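Local atomic coordinates of RabGDI protein (Plasmodium falciparum 3D7, PDB entry 3P1W), a protein that probably acts as a Rab GDP-dissociation inhibitor, binding Rab GTPases and slowing their release of GDP. Residues 343-348 against 368-373; 380-385 against 400-405; 282-287 against 425-430; 204-209 against 219-224; 38-43 against 263-268. All coordinates share one frame; numbering follows the deposited sequence.

Contact 1. Residues 343-348 against 368-373; sequences TNSCQI and FQHGVT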
# COMPACT_ATOMS: atom_id res chain seq x y z
N THR A 343 11.53 -9.43 -15.02
CA THR A 343 11.41 -9.54 -13.55
C THR A 343 10.21 -10.40 -13.13
O THR A 343 9.17 -10.42 -13.80
CB THR A 343 11.32 -8.18 -12.86
OG1 THR A 343 10.33 -7.35 -13.52
CG2 THR A 343 12.71 -7.50 -12.86
N ASN A 344 10.39 -11.12 -12.02
CA ASN A 344 9.34 -12.01 -11.49
C ASN A 344 8.42 -11.29 -10.51
O ASN A 344 7.38 -11.82 -10.11
CB ASN A 344 9.98 -13.23 -10.83
CG ASN A 344 10.60 -14.17 -11.83
OD1 ASN A 344 10.01 -14.44 -12.87
ND2 ASN A 344 11.79 -14.66 -11.53
N SER A 345 8.85 -10.10 -10.11
CA SER A 345 8.02 -9.19 -9.38
C SER A 345 8.51 -7.76 -9.66
O SER A 345 9.72 -7.51 -9.83
CB SER A 345 8.06 -9.51 -7.89
OG SER A 345 9.39 -9.57 -7.41
N CYS A 346 7.58 -6.83 -9.77
CA CYS A 346 7.97 -5.44 -9.95
C CYS A 346 6.82 -4.50 -9.63
O CYS A 346 5.68 -4.92 -9.48
CB CYS A 346 8.53 -5.16 -11.38
SG CYS A 346 7.38 -5.30 -12.72
N GLN A 347 7.18 -3.23 -9.45
CA GLN A 347 6.27 -2.11 -9.23
C GLN A 347 6.52 -1.08 -10.34
O GLN A 347 7.69 -0.77 -10.66
CB GLN A 347 6.54 -1.46 -7.88
CG GLN A 347 5.63 -0.24 -7.54
CD GLN A 347 5.82 0.24 -6.10
OE1 GLN A 347 4.88 0.68 -5.43
NE2 GLN A 347 7.04 0.12 -5.61
N ILE A 348 5.45 -0.58 -10.94
CA ILE A 348 5.50 0.50 -11.91
C ILE A 348 4.66 1.65 -11.40
O ILE A 348 3.48 1.47 -11.11
CB ILE A 348 4.98 0.07 -13.30
CG1 ILE A 348 5.75 -1.13 -13.86
CG2 ILE A 348 5.00 1.23 -14.30
CD1 ILE A 348 5.03 -1.82 -15.03
N PHE A 368 5.09 -16.79 -9.47
CA PHE A 368 5.55 -17.96 -8.72
C PHE A 368 6.66 -17.62 -7.73
O PHE A 368 6.77 -18.27 -6.68
CB PHE A 368 6.02 -19.02 -9.70
CG PHE A 368 6.56 -20.26 -9.03
CD1 PHE A 368 5.69 -21.15 -8.39
CD2 PHE A 368 7.92 -20.53 -9.03
CE1 PHE A 368 6.18 -22.30 -7.78
CE2 PHE A 368 8.42 -21.68 -8.41
CZ PHE A 368 7.55 -22.56 -7.79
N GLN A 369 7.48 -16.61 -8.03
CA GLN A 369 8.53 -16.17 -7.09
C GLN A 369 7.99 -15.96 -5.68
O GLN A 369 8.59 -16.42 -4.70
CB GLN A 369 9.22 -14.89 -7.59
CG GLN A 369 10.28 -14.32 -6.64
CD GLN A 369 10.42 -12.81 -6.68
OE1 GLN A 369 9.86 -12.14 -7.55
NE2 GLN A 369 11.16 -12.26 -5.71
N HIS A 370 6.86 -15.25 -5.56
CA HIS A 370 6.22 -15.00 -4.25
C HIS A 370 5.12 -16.01 -3.88
O HIS A 370 4.32 -15.76 -2.99
CB HIS A 370 5.66 -13.57 -4.20
CG HIS A 370 6.70 -12.52 -3.99
ND1 HIS A 370 7.36 -11.91 -5.04
CD2 HIS A 370 7.21 -11.98 -2.86
CE1 HIS A 370 8.23 -11.04 -4.55
NE2 HIS A 370 8.17 -11.07 -3.24
N GLY A 371 5.06 -17.14 -4.58
CA GLY A 371 4.08 -18.18 -4.28
C GLY A 371 2.63 -17.79 -4.47
O GLY A 371 1.74 -18.28 -3.75
N VAL A 372 2.37 -16.89 -5.43
CA VAL A 372 1.02 -16.37 -5.60
C VAL A 372 0.34 -16.84 -6.90
O VAL A 372 -0.88 -16.73 -7.02
CB VAL A 372 0.98 -14.83 -5.44
CG1 VAL A 372 1.33 -14.42 -4.01
CG2 VAL A 372 1.87 -14.15 -6.42
N THR A 373 1.12 -17.33 -7.87
CA THR A 373 0.59 -17.90 -9.11
C THR A 373 1.29 -19.21 -9.47
O THR A 373 2.37 -19.53 -8.97
CB THR A 373 0.77 -16.92 -10.32
OG1 THR A 373 2.16 -16.85 -10.68
CG2 THR A 373 0.25 -15.53 -9.99
O HOH W 1 6.56 -12.73 -7.36
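S345 and Q369 meet through a short hydrogen bond, S345 OG donating to Q369 OE1 at 2.6 Å. The hydroxyl comes in at a C=O...donor angle of 125°, tilted only 15° from the carbonyl plane. Q369 stretches toward its partner with CG anti to the backbone N (chi1 177°), and the chain then bends at chi2. The same amide uses NE2 to reach the backbone carbonyl of V119, while S345 OG also bonds to the backbone N of E121; both ends of the carboxamide are thus tied down and its rotation is fixed. Beside this bond the CB atoms of N344 and Q369 touch at 3.7 Å, the aliphatic part of the contact. These bonds tie the turn after strand 361-367 to the start of strand 346-350 and to strand 117-129. In the mixed sheet, strand 346-350 runs parallel to 117-129 and antiparallel to 361-367, and the turn, with G371 N bonded to F368 O, folds back over the start of 346-350. H370 presents its ring edge to the serine: S345 OG lies in the plane of the imidazole, 3.4 Å from its CE1. Its NE2 bonds to the L118 carbonyl, and its ring meets Y250 edge to face, so that the imidazole is held from several directions. On the other nitrogen, H370 ND1 is 2.6 Å from a water that also donates to N344 O at 3.0 Å, bridging the two segments; the same water has a weak bond from H370 N.

Contact 2. Residues 380-385 against 400-405; sequences AIVSAT and ELLGTI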
# COMPACT_ATOMS: atom_id res chain seq x y z
N ALA A 380 -0.50 -9.15 -12.87
CA ALA A 380 -0.27 -7.71 -12.82
C ALA A 380 -1.56 -7.05 -12.35
O ALA A 380 -2.62 -7.33 -12.89
CB ALA A 380 0.14 -7.17 -14.22
N ILE A 381 -1.44 -6.18 -11.36
CA ILE A 381 -2.58 -5.51 -10.77
C ILE A 381 -2.45 -4.01 -11.00
O ILE A 381 -1.55 -3.36 -10.46
CB ILE A 381 -2.68 -5.81 -9.27
CG1 ILE A 381 -2.60 -7.33 -9.03
CG2 ILE A 381 -4.00 -5.19 -8.70
CD1 ILE A 381 -1.18 -7.92 -8.80
N VAL A 382 -3.35 -3.50 -11.83
CA VAL A 382 -3.38 -2.07 -12.17
C VAL A 382 -4.35 -1.40 -11.23
O VAL A 382 -5.47 -1.86 -11.10
CB VAL A 382 -3.83 -1.87 -13.62
CG1 VAL A 382 -3.92 -0.36 -13.94
CG2 VAL A 382 -2.88 -2.58 -14.62
N SER A 383 -3.96 -0.29 -10.59
CA SER A 383 -4.82 0.42 -9.68
C SER A 383 -4.80 1.91 -9.99
O SER A 383 -3.74 2.48 -10.32
CB SER A 383 -4.38 0.15 -8.22
OG SER A 383 -3.00 0.49 -8.04
N ALA A 384 -5.97 2.52 -9.89
CA ALA A 384 -6.15 3.91 -10.17
C ALA A 384 -7.25 4.52 -9.33
O ALA A 384 -8.21 3.84 -8.95
CB ALA A 384 -6.46 4.14 -11.68
N THR A 385 -7.16 5.82 -9.09
CA THR A 385 -8.28 6.59 -8.53
C THR A 385 -9.18 6.98 -9.68
O THR A 385 -8.71 7.46 -10.70
CB THR A 385 -7.84 7.86 -7.79
OG1 THR A 385 -6.85 7.51 -6.82
CG2 THR A 385 -9.07 8.54 -7.07
N GLU A 400 -2.17 -1.56 -21.68
CA GLU A 400 -1.37 -1.78 -22.90
C GLU A 400 0.10 -2.07 -22.62
O GLU A 400 0.79 -2.57 -23.51
CB GLU A 400 -1.48 -0.59 -23.86
CG GLU A 400 -2.84 -0.43 -24.45
CD GLU A 400 -2.96 0.82 -25.36
OE1 GLU A 400 -1.95 1.52 -25.60
OE2 GLU A 400 -4.09 1.10 -25.79
N LEU A 401 0.58 -1.73 -21.42
CA LEU A 401 1.94 -2.03 -21.05
C LEU A 401 2.21 -3.51 -20.79
O LEU A 401 3.37 -3.91 -20.76
CB LEU A 401 2.35 -1.24 -19.80
CG LEU A 401 2.30 0.28 -19.89
CD1 LEU A 401 2.47 0.87 -18.49
CD2 LEU A 401 3.42 0.75 -20.88
N LEU A 402 1.16 -4.31 -20.59
CA LEU A 402 1.31 -5.64 -19.95
C LEU A 402 1.58 -6.82 -20.89
O LEU A 402 1.83 -7.93 -20.43
CB LEU A 402 0.06 -5.96 -19.15
CG LEU A 402 -0.37 -4.94 -18.08
CD1 LEU A 402 -1.63 -5.44 -17.32
CD2 LEU A 402 0.81 -4.63 -17.10
N GLY A 403 1.53 -6.58 -22.20
CA GLY A 403 1.60 -7.64 -23.18
C GLY A 403 0.27 -8.36 -23.23
O GLY A 403 -0.78 -7.79 -22.92
N THR A 404 0.32 -9.63 -23.62
CA THR A 404 -0.90 -10.41 -23.78
C THR A 404 -1.52 -10.72 -22.43
O THR A 404 -0.88 -11.31 -21.56
CB THR A 404 -0.60 -11.71 -24.51
OG1 THR A 404 -0.11 -11.39 -25.81
CG2 THR A 404 -1.88 -12.54 -24.64
N ILE A 405 -2.76 -10.29 -22.25
CA ILE A 405 -3.49 -10.53 -21.02
C ILE A 405 -4.43 -11.71 -21.21
O ILE A 405 -5.29 -11.68 -22.09
CB ILE A 405 -4.30 -9.29 -20.56
CG1 ILE A 405 -3.35 -8.10 -20.32
CG2 ILE A 405 -5.17 -9.62 -19.32
CD1 ILE A 405 -4.04 -6.71 -20.31
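L402 lies over A380 and V382, and the contact is wholly apolar, made by methyl groups alone. Both branches of the leucine reach the alanine: CD2 approaches A380 CB at 3.9 Å, and CD1 stands 4.0 Å from the same A380 CB, so the alanine methyl faces the fork of the isobutyl group. The CD1 branch also touches V382 CG2 at 4.1 Å, with the two side chains crossing obliquely. V382 turns CG1 anti to its own backbone N (chi1 178°), which leaves CG2 as the branch that faces L402. Because A380 and V382 are two residues apart on one strand, their CB atoms project from the same face toward the leucine, whereas that of I381 points away. Further apolar contacts enclose the group: L402 also packs on C331 and I337, A380 on L333, and V382 on I363, P398 and L399.

Backbone hydrogen bonds belong to the sheet and not to this contact. A380 pairs with C331 and V382 with C329, while I381 pairs on the other edge with N364. G403, with positive phi (76°), breaks the helical path just after L402 and leads into strand 405-418. Strands 378-385 and 405-418 both run antiparallel to strand 320-333, which lies between them, and helical turns link them over one face: this is a split beta-alpha-beta arrangement, with L402 near the end of the crossover.

Contact 3. Residues 282-287 against 425-430; sequences FVFDDD and DNIFVT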
# COMPACT_ATOMS: atom_id res chain seq x y z
N PHE A 282 -24.62 -1.72 17.36
CA PHE A 282 -23.83 -1.10 18.40
C PHE A 282 -24.75 -0.77 19.56
O PHE A 282 -25.91 -0.42 19.36
CB PHE A 282 -23.21 0.19 17.89
CG PHE A 282 -22.15 -0.01 16.84
CD1 PHE A 282 -20.83 -0.20 17.19
CD2 PHE A 282 -22.49 -0.03 15.50
CE1 PHE A 282 -19.84 -0.38 16.22
CE2 PHE A 282 -21.50 -0.21 14.53
CZ PHE A 282 -20.18 -0.39 14.90
N VAL A 283 -24.22 -0.89 20.78
CA VAL A 283 -24.89 -0.41 21.97
C VAL A 283 -24.22 0.90 22.38
O VAL A 283 -22.98 0.99 22.43
CB VAL A 283 -24.80 -1.45 23.11
CG1 VAL A 283 -25.65 -1.01 24.32
CG2 VAL A 283 -25.21 -2.84 22.60
N PHE A 284 -25.03 1.93 22.61
CA PHE A 284 -24.57 3.25 23.03
C PHE A 284 -25.03 3.61 24.43
O PHE A 284 -26.15 3.31 24.81
CB PHE A 284 -25.12 4.29 22.07
CG PHE A 284 -24.53 4.20 20.71
CD1 PHE A 284 -23.22 4.60 20.50
CD2 PHE A 284 -25.26 3.69 19.65
CE1 PHE A 284 -22.65 4.51 19.25
CE2 PHE A 284 -24.67 3.59 18.38
CZ PHE A 284 -23.37 4.00 18.19
N ASP A 285 -24.16 4.27 25.19
CA ASP A 285 -24.53 4.74 26.53
C ASP A 285 -25.32 6.05 26.45
O ASP A 285 -25.59 6.56 25.36
CB ASP A 285 -23.28 4.89 27.43
CG ASP A 285 -22.37 6.03 26.99
OD1 ASP A 285 -22.78 6.89 26.19
OD2 ASP A 285 -21.23 6.07 27.49
N ASP A 286 -25.69 6.58 27.62
CA ASP A 286 -26.45 7.83 27.72
C ASP A 286 -25.77 9.06 27.10
O ASP A 286 -26.45 10.05 26.83
CB ASP A 286 -26.78 8.13 29.20
CG ASP A 286 -27.86 7.22 29.76
OD1 ASP A 286 -28.45 6.43 29.00
OD2 ASP A 286 -28.13 7.31 30.98
N ASP A 287 -24.46 9.02 26.90
CA ASP A 287 -23.76 10.12 26.22
C ASP A 287 -23.47 9.78 24.75
O ASP A 287 -22.64 10.41 24.13
CB ASP A 287 -22.44 10.48 26.93
CG ASP A 287 -22.60 10.71 28.41
OD1 ASP A 287 -23.70 11.08 28.87
OD2 ASP A 287 -21.59 10.52 29.12
N ASP A 425 -17.58 9.30 20.17
CA ASP A 425 -18.27 8.05 20.45
C ASP A 425 -17.33 6.84 20.63
O ASP A 425 -17.80 5.74 20.93
CB ASP A 425 -19.30 7.77 19.36
CG ASP A 425 -18.66 7.45 18.00
OD1 ASP A 425 -17.41 7.36 17.87
OD2 ASP A 425 -19.45 7.30 17.04
N ASN A 426 -16.02 7.04 20.42
CA ASN A 426 -15.02 5.96 20.55
C ASN A 426 -15.16 4.82 19.54
O ASN A 426 -14.69 3.69 19.78
CB ASN A 426 -14.99 5.41 21.99
CG ASN A 426 -14.35 6.37 22.95
OD1 ASN A 426 -13.32 6.95 22.64
ND2 ASN A 426 -14.94 6.54 24.14
N ILE A 427 -15.73 5.13 18.37
CA ILE A 427 -15.78 4.20 17.25
C ILE A 427 -14.81 4.76 16.20
O ILE A 427 -15.10 5.79 15.58
CB ILE A 427 -17.18 4.04 16.66
CG1 ILE A 427 -18.16 3.52 17.74
CG2 ILE A 427 -17.16 3.06 15.48
CD1 ILE A 427 -19.59 3.55 17.30
N PHE A 428 -13.66 4.10 16.08
CA PHE A 428 -12.56 4.56 15.21
C PHE A 428 -12.66 3.77 13.94
O PHE A 428 -12.57 2.54 14.00
CB PHE A 428 -11.20 4.31 15.87
CG PHE A 428 -10.96 5.13 17.10
CD1 PHE A 428 -10.19 6.28 17.04
CD2 PHE A 428 -11.56 4.79 18.31
CE1 PHE A 428 -9.99 7.05 18.17
CE2 PHE A 428 -11.37 5.58 19.46
CZ PHE A 428 -10.58 6.71 19.38
N VAL A 429 -12.85 4.46 12.82
CA VAL A 429 -13.09 3.82 11.53
C VAL A 429 -11.85 3.94 10.64
O VAL A 429 -11.34 5.03 10.45
CB VAL A 429 -14.33 4.40 10.81
CG1 VAL A 429 -14.61 3.64 9.55
CG2 VAL A 429 -15.60 4.30 11.74
N THR A 430 -11.37 2.82 10.14
CA THR A 430 -10.25 2.83 9.17
C THR A 430 -10.73 3.37 7.81
O THR A 430 -11.87 3.13 7.40
CB THR A 430 -9.61 1.45 9.00
OG1 THR A 430 -10.59 0.48 8.63
CG2 THR A 430 -8.88 1.01 10.29
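F282 and I427 are the nearest backbone neighbours, yet their CA atoms stand 9.7 Å apart, so strands 279-284 and 427-429 do not pair here and meet through side chains. All of the contact converges on one methyl, I427 CD1. It sits over a face of the F282 ring, 4.0 Å from CD1 of that phenylalanine, and touches the F284 ring at CE1 (3.8 Å) and CZ. The isoleucine meets F284 at about a right angle. An extended CG1 branch (chi2 170°) carries CD1 out to both rings. V290 and L316 pack on both F282 and I427, widening the apolar patch. Strand 279-284 forms an antiparallel meander with 290-295 and 300-303, joined to the parallel strands of a Rossmann-like sheet in which 427-429 lies beside 305-308, consistent with the FAD-type dinucleotide-binding architecture of the GDI relatives. Asx turns mark one end of each segment. D425 OD1 accepts I427 N at 2.8 Å, met from above the carboxylate plane with an N-H...acceptor angle of 160°, while D425 OD2 forms a salt bridge with K319. In the hairpin loop, D285 OD1 takes D287 N at 2.8 Å.

Contact 4. Residues 204-209 against 219-224; sequences LTIDFL and DDYLKQ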
# COMPACT_ATOMS: atom_id res chain seq x y z
N LEU A 204 11.09 16.58 -15.60
CA LEU A 204 10.96 15.13 -15.66
C LEU A 204 11.76 14.45 -14.55
O LEU A 204 11.32 13.45 -13.98
CB LEU A 204 11.38 14.62 -17.05
CG LEU A 204 10.37 14.92 -18.17
CD1 LEU A 204 11.00 14.68 -19.56
CD2 LEU A 204 9.07 14.12 -17.98
N THR A 205 12.92 15.02 -14.19
CA THR A 205 13.70 14.48 -13.07
C THR A 205 12.95 14.63 -11.76
O THR A 205 12.85 13.69 -10.97
CB THR A 205 15.06 15.16 -12.95
OG1 THR A 205 15.70 15.11 -14.21
CG2 THR A 205 15.94 14.46 -11.89
N ILE A 206 12.42 15.84 -11.54
CA ILE A 206 11.59 16.17 -10.38
C ILE A 206 10.39 15.22 -10.31
O ILE A 206 10.03 14.72 -9.23
CB ILE A 206 11.13 17.65 -10.44
CG1 ILE A 206 12.33 18.58 -10.18
CG2 ILE A 206 10.04 17.92 -9.41
CD1 ILE A 206 12.14 20.03 -10.62
N ASP A 207 9.79 14.95 -11.46
CA ASP A 207 8.67 14.02 -11.55
C ASP A 207 8.96 12.65 -10.96
O ASP A 207 8.19 12.19 -10.10
CB ASP A 207 8.23 13.83 -12.99
CG ASP A 207 7.60 15.06 -13.58
OD1 ASP A 207 7.27 15.98 -12.80
OD2 ASP A 207 7.47 15.09 -14.83
N PHE A 208 10.03 11.99 -11.41
CA PHE A 208 10.28 10.63 -10.89
C PHE A 208 10.86 10.66 -9.49
O PHE A 208 10.60 9.76 -8.68
CB PHE A 208 11.10 9.74 -11.85
CG PHE A 208 12.60 9.97 -11.79
CD1 PHE A 208 13.36 9.46 -10.75
CD2 PHE A 208 13.25 10.64 -12.82
CE1 PHE A 208 14.74 9.66 -10.71
CE2 PHE A 208 14.62 10.84 -12.79
CZ PHE A 208 15.36 10.35 -11.74
N LEU A 209 11.65 11.70 -9.17
CA LEU A 209 12.13 11.81 -7.78
C LEU A 209 10.98 11.93 -6.78
O LEU A 209 10.97 11.26 -5.76
CB LEU A 209 13.07 13.00 -7.61
CG LEU A 209 14.43 12.75 -8.26
CD1 LEU A 209 15.27 14.01 -8.30
CD2 LEU A 209 15.12 11.63 -7.52
N ASP A 219 2.45 16.90 -6.17
CA ASP A 219 3.59 17.82 -6.08
C ASP A 219 3.46 18.91 -5.00
O ASP A 219 4.21 19.89 -5.03
CB ASP A 219 3.86 18.44 -7.44
CG ASP A 219 4.33 17.40 -8.47
OD1 ASP A 219 4.84 16.31 -8.09
OD2 ASP A 219 4.18 17.69 -9.67
N ASP A 220 2.57 18.73 -4.02
CA ASP A 220 2.46 19.68 -2.89
C ASP A 220 3.77 19.82 -2.10
O ASP A 220 4.09 20.90 -1.60
CB ASP A 220 1.33 19.28 -1.92
CG ASP A 220 -0.06 19.35 -2.55
OD1 ASP A 220 -0.22 19.86 -3.68
OD2 ASP A 220 -1.01 18.89 -1.91
N TYR A 221 4.53 18.73 -1.99
CA TYR A 221 5.81 18.75 -1.27
C TYR A 221 6.79 19.82 -1.76
O TYR A 221 7.65 20.24 -0.99
CB TYR A 221 6.52 17.38 -1.32
CG TYR A 221 7.21 17.09 -2.63
CD1 TYR A 221 8.55 17.40 -2.82
CD2 TYR A 221 6.51 16.53 -3.69
CE1 TYR A 221 9.18 17.13 -4.01
CE2 TYR A 221 7.14 16.27 -4.90
CZ TYR A 221 8.48 16.57 -5.05
OH TYR A 221 9.12 16.34 -6.25
N LEU A 222 6.66 20.23 -3.02
CA LEU A 222 7.57 21.20 -3.64
C LEU A 222 7.61 22.50 -2.85
O LEU A 222 8.65 23.11 -2.73
CB LEU A 222 7.17 21.50 -5.09
CG LEU A 222 7.49 20.42 -6.13
CD1 LEU A 222 6.94 20.84 -7.49
CD2 LEU A 222 8.97 20.12 -6.22
N LYS A 223 6.46 22.88 -2.30
CA LYS A 223 6.32 24.13 -1.55
C LYS A 223 6.59 23.97 -0.06
O LYS A 223 6.68 24.95 0.65
CB LYS A 223 4.91 24.68 -1.76
CG LYS A 223 4.63 25.03 -3.22
CD LYS A 223 3.19 25.49 -3.46
CE LYS A 223 3.14 26.57 -4.56
NZ LYS A 223 1.74 27.00 -4.88
N GLN A 224 6.71 22.73 0.41
CA GLN A 224 7.00 22.44 1.82
C GLN A 224 8.51 22.43 2.09
O GLN A 224 9.31 22.30 1.16
CB GLN A 224 6.42 21.07 2.19
CG GLN A 224 4.91 20.96 2.07
CD GLN A 224 4.37 19.61 2.55
OE1 GLN A 224 4.82 18.55 2.09
NE2 GLN A 224 3.41 19.65 3.47
O HOH W 2 7.60 15.41 -8.13
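I206 packs against Y221 and L222 through its CG2 methyl, which forms the tight part of the contact. That methyl lies 3.7 Å from Y221 OH and 4.0 Å from L222 CD2. Y221 takes a first torsion of 78°, placing CG between its backbone N and carbonyl carbon and sending the ring back toward the helix; Y216 stacks on it. Its hydroxyl bonds to Y196 OH, and Y196 in turn packs against both I206 and L222. Between the segments a water bridges the polar groups: it donates to I206 O (2.8 Å) and to D219 OD1 (2.9 Å), and lies 2.6 Å from Y221 OH, near the plane of the phenol ring. The helix carbonyl is thus joined indirectly to the loop, and D219 OD1 gains a second partner in H211 NE2. Helices 158-173 and 192-198 pack against helix 203-213 here, in what is probably the helical second domain of Rab GDIs; 219-224 belongs to the loop joining helix 203-213 to helix 226-243. The loop takes a helix-like turn, with L222 N bonded to D219 O and Q224 N to Y221 O. The contact is looser at the acidic pair: D207 OD1 and D219 OD2 are 4.7 Å apart, like charges that probably repel mildly, with D207 OD2 bonded to N353. On the solvent side D220, K223 and Q224 are exposed and lie well away from the helix.

Contact 5. Residues 38-43 against 263-268; sequences LLSHYG and SRMCAI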
# COMPACT_ATOMS: atom_id res chain seq x y z
N LEU A 38 -0.93 -4.69 17.74
CA LEU A 38 -0.42 -3.63 18.61
C LEU A 38 -1.15 -3.54 19.96
O LEU A 38 -0.52 -3.36 21.01
CB LEU A 38 -0.50 -2.28 17.91
CG LEU A 38 0.48 -2.09 16.74
CD1 LEU A 38 0.10 -0.85 15.96
CD2 LEU A 38 1.91 -2.01 17.28
N LEU A 39 -2.49 -3.65 19.93
CA LEU A 39 -3.28 -3.64 21.19
C LEU A 39 -2.92 -4.83 22.08
O LEU A 39 -2.70 -4.67 23.29
CB LEU A 39 -4.78 -3.64 20.88
CG LEU A 39 -5.29 -2.33 20.27
CD1 LEU A 39 -6.67 -2.47 19.57
CD2 LEU A 39 -5.30 -1.25 21.31
N SER A 40 -2.88 -6.02 21.49
CA SER A 40 -2.51 -7.24 22.21
C SER A 40 -1.08 -7.15 22.74
O SER A 40 -0.78 -7.59 23.86
CB SER A 40 -2.71 -8.46 21.30
OG SER A 40 -2.26 -9.66 21.92
N HIS A 41 -0.18 -6.58 21.94
CA HIS A 41 1.21 -6.40 22.38
C HIS A 41 1.33 -5.49 23.61
O HIS A 41 2.12 -5.76 24.53
CB HIS A 41 2.08 -5.87 21.24
CG HIS A 41 3.50 -5.64 21.62
ND1 HIS A 41 4.00 -4.39 21.93
CD2 HIS A 41 4.54 -6.50 21.74
CE1 HIS A 41 5.29 -4.49 22.22
NE2 HIS A 41 5.64 -5.75 22.11
N TYR A 42 0.54 -4.41 23.64
CA TYR A 42 0.60 -3.44 24.75
C TYR A 42 -0.39 -3.79 25.88
O TYR A 42 -0.78 -2.93 26.66
CB TYR A 42 0.37 -2.01 24.24
CG TYR A 42 1.58 -1.39 23.57
CD1 TYR A 42 1.67 -1.32 22.18
CD2 TYR A 42 2.63 -0.87 24.32
CE1 TYR A 42 2.77 -0.75 21.56
CE2 TYR A 42 3.75 -0.30 23.70
CZ TYR A 42 3.81 -0.24 22.32
OH TYR A 42 4.90 0.32 21.69
N GLY A 43 -0.80 -5.06 25.93
CA GLY A 43 -1.51 -5.59 27.08
C GLY A 43 -3.00 -5.32 27.11
O GLY A 43 -3.62 -5.50 28.14
N SER A 263 -3.57 -13.29 13.96
CA SER A 263 -4.50 -14.16 14.68
C SER A 263 -3.72 -15.10 15.61
O SER A 263 -4.05 -15.24 16.80
CB SER A 263 -5.35 -14.97 13.71
OG SER A 263 -6.47 -15.53 14.37
N ARG A 264 -2.68 -15.70 15.07
CA ARG A 264 -1.82 -16.62 15.82
C ARG A 264 -1.16 -15.90 16.99
O ARG A 264 -1.20 -16.39 18.13
CB ARG A 264 -0.77 -17.24 14.89
N MET A 265 -0.57 -14.73 16.72
CA MET A 265 0.09 -13.95 17.77
C MET A 265 -0.91 -13.55 18.86
O MET A 265 -0.68 -13.86 20.03
CB MET A 265 0.78 -12.71 17.20
CG MET A 265 1.42 -11.78 18.26
SD MET A 265 0.49 -10.26 18.64
CE MET A 265 1.19 -9.84 20.24
N CYS A 266 -2.01 -12.91 18.49
CA CYS A 266 -2.99 -12.42 19.48
C CYS A 266 -3.54 -13.50 20.41
O CYS A 266 -3.87 -13.23 21.56
CB CYS A 266 -4.15 -11.74 18.79
SG CYS A 266 -3.67 -10.16 18.09
N ALA A 267 -3.67 -14.71 19.87
CA ALA A 267 -4.17 -15.85 20.61
C ALA A 267 -3.27 -16.17 21.83
O ALA A 267 -3.77 -16.68 22.84
CB ALA A 267 -4.29 -17.06 19.67
N ILE A 268 -1.97 -15.85 21.74
CA ILE A 268 -1.01 -15.97 22.86
C ILE A 268 -1.43 -15.18 24.11
O ILE A 268 -1.47 -15.73 25.22
CB ILE A 268 0.41 -15.44 22.47
CG1 ILE A 268 1.04 -16.30 21.37
CG2 ILE A 268 1.33 -15.38 23.70
CD1 ILE A 268 2.43 -15.84 20.98
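M265 O receives I268 N at 2.9 Å, the shortest polar bond in these segments, and the side chain of the same M265 reaches over to S40 and H41. The methionine leaves its helix with CG anti to the backbone N (chi1 176°), then bends at chi2 (-103°), which brings CE 3.8 Å from S40 OG and 3.9 Å from H41 N. S40 OG thus lies against two groups of the other helix, since C266 CA is also 3.8 Å from it. Beside this, C266 SG meets S40 CB at 3.8 Å. These are van der Waals contacts, and the small side chains of S40 and C266 let the helices come close, the CA atoms of these two residues being 5.9 Å apart. Helix 30-41 ends just here in a Schellman motif, G43 having positive phi, with K44 N bonded to L39 O and G43 N to S40 O. Helix 30-41 connects the parallel strands 20-26 and 46-49 in a beta-alpha-beta unit of the Rossmann-like sheet. Helix 257-268 lies alongside its C-terminal end, with C266 also on F273 of strand 273-274 and M265 on V111, while L38 and L39 turn toward helix 440-454 and L38 also meets helix 101-108.

From the N terminus, contact 5 opens first, at 38-43, and closes at 263-268, a long loop that joins the first helix of the Rossmann-like part to helix 257-268. Contact 4, within the helical region, is nested inside that loop, its centre about 40 Å from that of contact 5. Contact 3 then opens at 282-287 and closes at 425-430, bringing the meander and the late strand of the Rossmann-like sheet together. Inside its loop lie contacts 1 and 2 in series, centres about 14 Å apart, both reaching the same mixed sheet. The two large loops follow each other, and no contact crosses another.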